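Local coordinates for protein PnpC (Pseudomonas putida, PDB 3N9T) that probably catalyses the intradiol ring cleavage of hydroxyquinol as an iron(III)-dependent 1,2-dioxygenase, and carries phospholipid bound between its subunits' helices, at residues Asn25-Phe28 with Lys29-Gln33. Residues are numbered along the deposited sequence; the frame is centred on the assembly and turned at random.
With HGX (1-heptadecanoyl-2-tridecanoyl-3-glycerol-phosphonyl choline), chain B.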
loop_
_atom_site.group_PDB
_atom_site.type_symbol
_atom_site.label_atom_id
_atom_site.label_comp_id
_atom_site.label_asym_id
_atom_site.label_seq_id
_atom_site.Cartn_x
_atom_site.Cartn_y
_atom_site.Cartn_z
ATOM N N ASN A 25 -5.195 5.029 -20.923
ATOM C CA ASN A 25 -6.368 4.240 -20.441
ATOM C C ASN A 25 -7.138 5.021 -19.376
ATOM O O ASN A 25 -6.623 5.213 -18.256
ATOM C CB ASN A 25 -5.864 2.917 -19.833
ATOM C CG ASN A 25 -7.009 2.014 -19.268
ATOM O OD1 ASN A 25 -8.115 2.450 -19.038
ATOM N ND2 ASN A 25 -6.709 0.741 -19.112
ATOM N N PRO A 26 -8.366 5.460 -19.690
ATOM C CA PRO A 26 -9.089 6.351 -18.770
ATOM C C PRO A 26 -9.541 5.667 -17.499
ATOM O O PRO A 26 -9.762 6.345 -16.529
ATOM C CB PRO A 26 -10.313 6.831 -19.564
ATOM C CG PRO A 26 -10.356 6.046 -20.802
ATOM C CD PRO A 26 -9.136 5.152 -20.918
ATOM N N ARG A 27 -9.683 4.350 -17.509
ATOM C CA ARG A 27 -9.957 3.611 -16.280
ATOM C C ARG A 27 -8.754 3.670 -15.305
ATOM O O ARG A 27 -8.906 3.894 -14.139
ATOM C CB ARG A 27 -10.227 2.136 -16.581
ATOM C CG ARG A 27 -10.413 1.286 -15.270
ATOM C CD ARG A 27 -11.615 1.873 -14.434
ATOM N NE ARG A 27 -11.927 0.936 -13.316
ATOM C CZ ARG A 27 -12.817 1.148 -12.376
ATOM N NH1 ARG A 27 -13.482 2.301 -12.319
ATOM N NH2 ARG A 27 -12.995 0.206 -11.434
ATOM N N PHE A 28 -7.562 3.459 -15.839
ATOM C CA PHE A 28 -6.346 3.575 -15.056
ATOM C C PHE A 28 -6.188 4.997 -14.522
ATOM O O PHE A 28 -5.864 5.213 -13.343
ATOM C CB PHE A 28 -5.133 3.217 -15.925
ATOM C CG PHE A 28 -3.829 3.332 -15.185
ATOM C CD1 PHE A 28 -3.446 2.324 -14.278
ATOM C CD2 PHE A 28 -3.033 4.427 -15.347
ATOM C CE1 PHE A 28 -2.248 2.392 -13.568
ATOM C CE2 PHE A 28 -1.801 4.542 -14.616
ATOM C CZ PHE A 28 -1.412 3.523 -13.765
ATOM N N LYS A 29 -6.392 5.984 -15.395
ATOM C CA LYS A 29 -6.492 7.372 -14.924
ATOM C C LYS A 29 -7.458 7.546 -13.750
ATOM O O LYS A 29 -7.110 8.132 -12.704
ATOM C CB LYS A 29 -6.933 8.322 -16.055
ATOM C CG LYS A 29 -7.067 9.781 -15.565
ATOM C CD LYS A 29 -7.468 10.723 -16.712
ATOM C CE LYS A 29 -8.255 11.842 -16.106
ATOM N NZ LYS A 29 -9.401 12.340 -16.956
ATOM N N GLN A 30 -8.719 7.152 -13.963
ATOM C CA GLN A 30 -9.734 7.171 -12.899
ATOM C C GLN A 30 -9.225 6.545 -11.587
ATOM O O GLN A 30 -9.344 7.132 -10.504
ATOM C CB GLN A 30 -10.974 6.353 -13.308
ATOM C CG GLN A 30 -12.107 6.464 -12.191
ATOM C CD GLN A 30 -13.337 5.672 -12.579
ATOM O OE1 GLN A 30 -13.308 4.916 -13.532
ATOM N NE2 GLN A 30 -14.401 5.820 -11.819
ATOM N N ILE A 31 -8.698 5.328 -11.685
ATOM C CA ILE A 31 -8.287 4.634 -10.459
ATOM C C ILE A 31 -7.131 5.401 -9.769
ATOM O O ILE A 31 -7.165 5.629 -8.558
ATOM C CB ILE A 31 -7.840 3.217 -10.783
ATOM C CG1 ILE A 31 -9.084 2.336 -11.115
ATOM C CG2 ILE A 31 -7.134 2.625 -9.580
ATOM C CD1 ILE A 31 -8.693 0.951 -11.714
ATOM N N MET A 32 -6.100 5.772 -10.541
ATOM C CA MET A 32 -4.926 6.415 -9.920
ATOM C C MET A 32 -5.269 7.812 -9.362
ATOM O O MET A 32 -4.764 8.194 -8.317
ATOM C CB MET A 32 -3.795 6.513 -10.918
ATOM C CG MET A 32 -3.158 5.117 -11.323
ATOM S SD MET A 32 -2.787 4.038 -9.886
ATOM C CE MET A 32 -1.552 5.007 -9.016
ATOM N N GLN A 33 -6.110 8.591 -10.043
ATOM C CA GLN A 33 -6.479 9.885 -9.457
ATOM C C GLN A 33 -7.247 9.755 -8.168
ATOM O O GLN A 33 -7.030 10.525 -7.214
ATOM C CB GLN A 33 -7.194 10.810 -10.464
ATOM C CG GLN A 33 -6.235 11.187 -11.637
ATOM C CD GLN A 33 -6.809 12.251 -12.584
ATOM O OE1 GLN A 33 -7.992 12.213 -12.952
ATOM N NE2 GLN A 33 -5.953 13.187 -12.986
HETATM O O11 HGX B . -5.724 -0.836 -15.159
HETATM C C11 HGX B . -5.076 -1.588 -14.500
HETATM C C12 HGX B . -5.554 -1.913 -13.122
HETATM C C13 HGX B . -4.953 -0.952 -12.126
HETATM C C14 HGX B . -5.328 -1.530 -10.788
HETATM C C15 HGX B . -4.854 -0.668 -9.686
HETATM C C16 HGX B . -5.481 -1.148 -8.416
HETATM C C17 HGX B . -4.728 -0.546 -7.257
HETATM C C18 HGX B . -5.618 -0.662 -6.035
HETATM C C19 HGX B . -4.801 -0.957 -4.797
HETATM C C20 HGX B . -5.672 -1.843 -3.903
HETATM C C21 HGX B . -5.504 -3.336 -4.203
HETATM C C22 HGX B . -5.337 -4.246 -2.982
HETATM C C23 HGX B . -5.225 -3.524 -1.635
HETATM O O3 HGX B . -3.876 -2.148 -15.064
HETATM C C3 HGX B . -3.350 -1.683 -16.305
HETATM C C2 HGX B . -2.045 -0.915 -16.147
HETATM C C1 HGX B . -1.468 -0.753 -17.525
HETATM O O3P HGX B . -2.279 0.208 -18.181
HETATM O O2 HGX B . -1.059 -1.614 -15.393
HETATM C C31 HGX B . -0.531 -0.886 -14.233
HETATM O O31 HGX B . 0.631 -0.563 -14.189
HETATM C C32 HGX B . -1.273 -0.541 -13.003
HETATM C C33 HGX B . -0.185 0.027 -12.083
HETATM C C34 HGX B . -0.620 -0.196 -10.659
HETATM C C35 HGX B . -0.476 1.021 -9.780
HETATM C C36 HGX B . -0.839 0.604 -8.400
HETATM C C37 HGX B . -0.161 1.576 -7.454
HETATM C C38 HGX B . -0.747 1.279 -6.104
HETATM C C39 HGX B . 0.197 1.719 -5.003
HETATM C C40 HGX B . -0.500 2.552 -3.939
HETATM C C42 HGX B . -1.076 1.722 -2.790
HETATM C C43 HGX B . -0.423 2.007 -1.424
HETATM C C44 HGX B . 0.168 3.412 -1.275
HETATM C C45 HGX B . 1.639 3.309 -0.881
HETATM C C46 HGX B . 2.503 4.500 -1.342
HETATM C C47 HGX B . 3.241 5.103 -0.152
HETATM C C48 HGX B . 4.430 4.194 0.079
HETATM O O1 HGX B . -1.537 -0.856 -20.324
HETATM P P1 HGX B . -2.710 -0.097 -19.693
HETATM O O4 HGX B . -4.081 -0.743 -19.607
HETATM O O5 HGX B . -2.809 1.391 -20.361
HETATM C C4 HGX B . -3.100 1.545 -21.768
HETATM C C5 HGX B . -1.933 2.169 -22.549
HETATM N N1 HGX B . -0.974 1.244 -23.225
HETATM C C6 HGX B . -0.472 1.916 -24.442
HETATM C C7 HGX B . -1.557 -0.062 -23.623
HETATM C C8 HGX B . 0.181 1.023 -22.333
#
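The ring of F28 is overlapped on one face by the side chain of M32, one turn further along the N-capped first turns of helix 26-46. M32 CG lies 3.6 Å from the F28 ring centroid, a CH-pi contact offset toward the rim at CZ, while the sulfur SD sits obliquely as a Met-aromatic partner. F28 CG is anti to the backbone N (chi1 179°), which carries the ring out toward the bound phospholipid HGX, where it packs on the acyl chain near C32. M32 reaches the same acyl chain with SD, 3.8 Å from lipid C35. N25 caps the helix: its OD1 accepts from R27 N at 2.9 Å and only weakly from F28 N, while the other end of the same amide, ND2, donates to phosphate oxygen O4 of HGX at 3.1 Å. One asparagine thus ties the helix start to the lipid head group. Beyond the cap, successive backbone bonds begin with K29 N to N25 O. On another flank, R27 bends at chi2 (59°) and lays its guanidinium against I31, whose CG1 lies over one face and whose CD1 approaches NE at 3.6 Å. R27 NH2 makes a salt bridge to E52 of the second subunit, and its NH1 also donates to V46 O of that subunit; this part of the N-terminal helical domain therefore joins the two chains. Q30 OE1 takes NH1 of R27 at 2.9 Å, in the guanidinium plane but above the plane of its own carbonyl, the two flat groups standing 76° apart. With an alanine here instead of R27, E52 of the second subunit would probably lose its salt-bridge mate and Q30 OE1 its NH1 donor, leaving a gap beside I31 CD1.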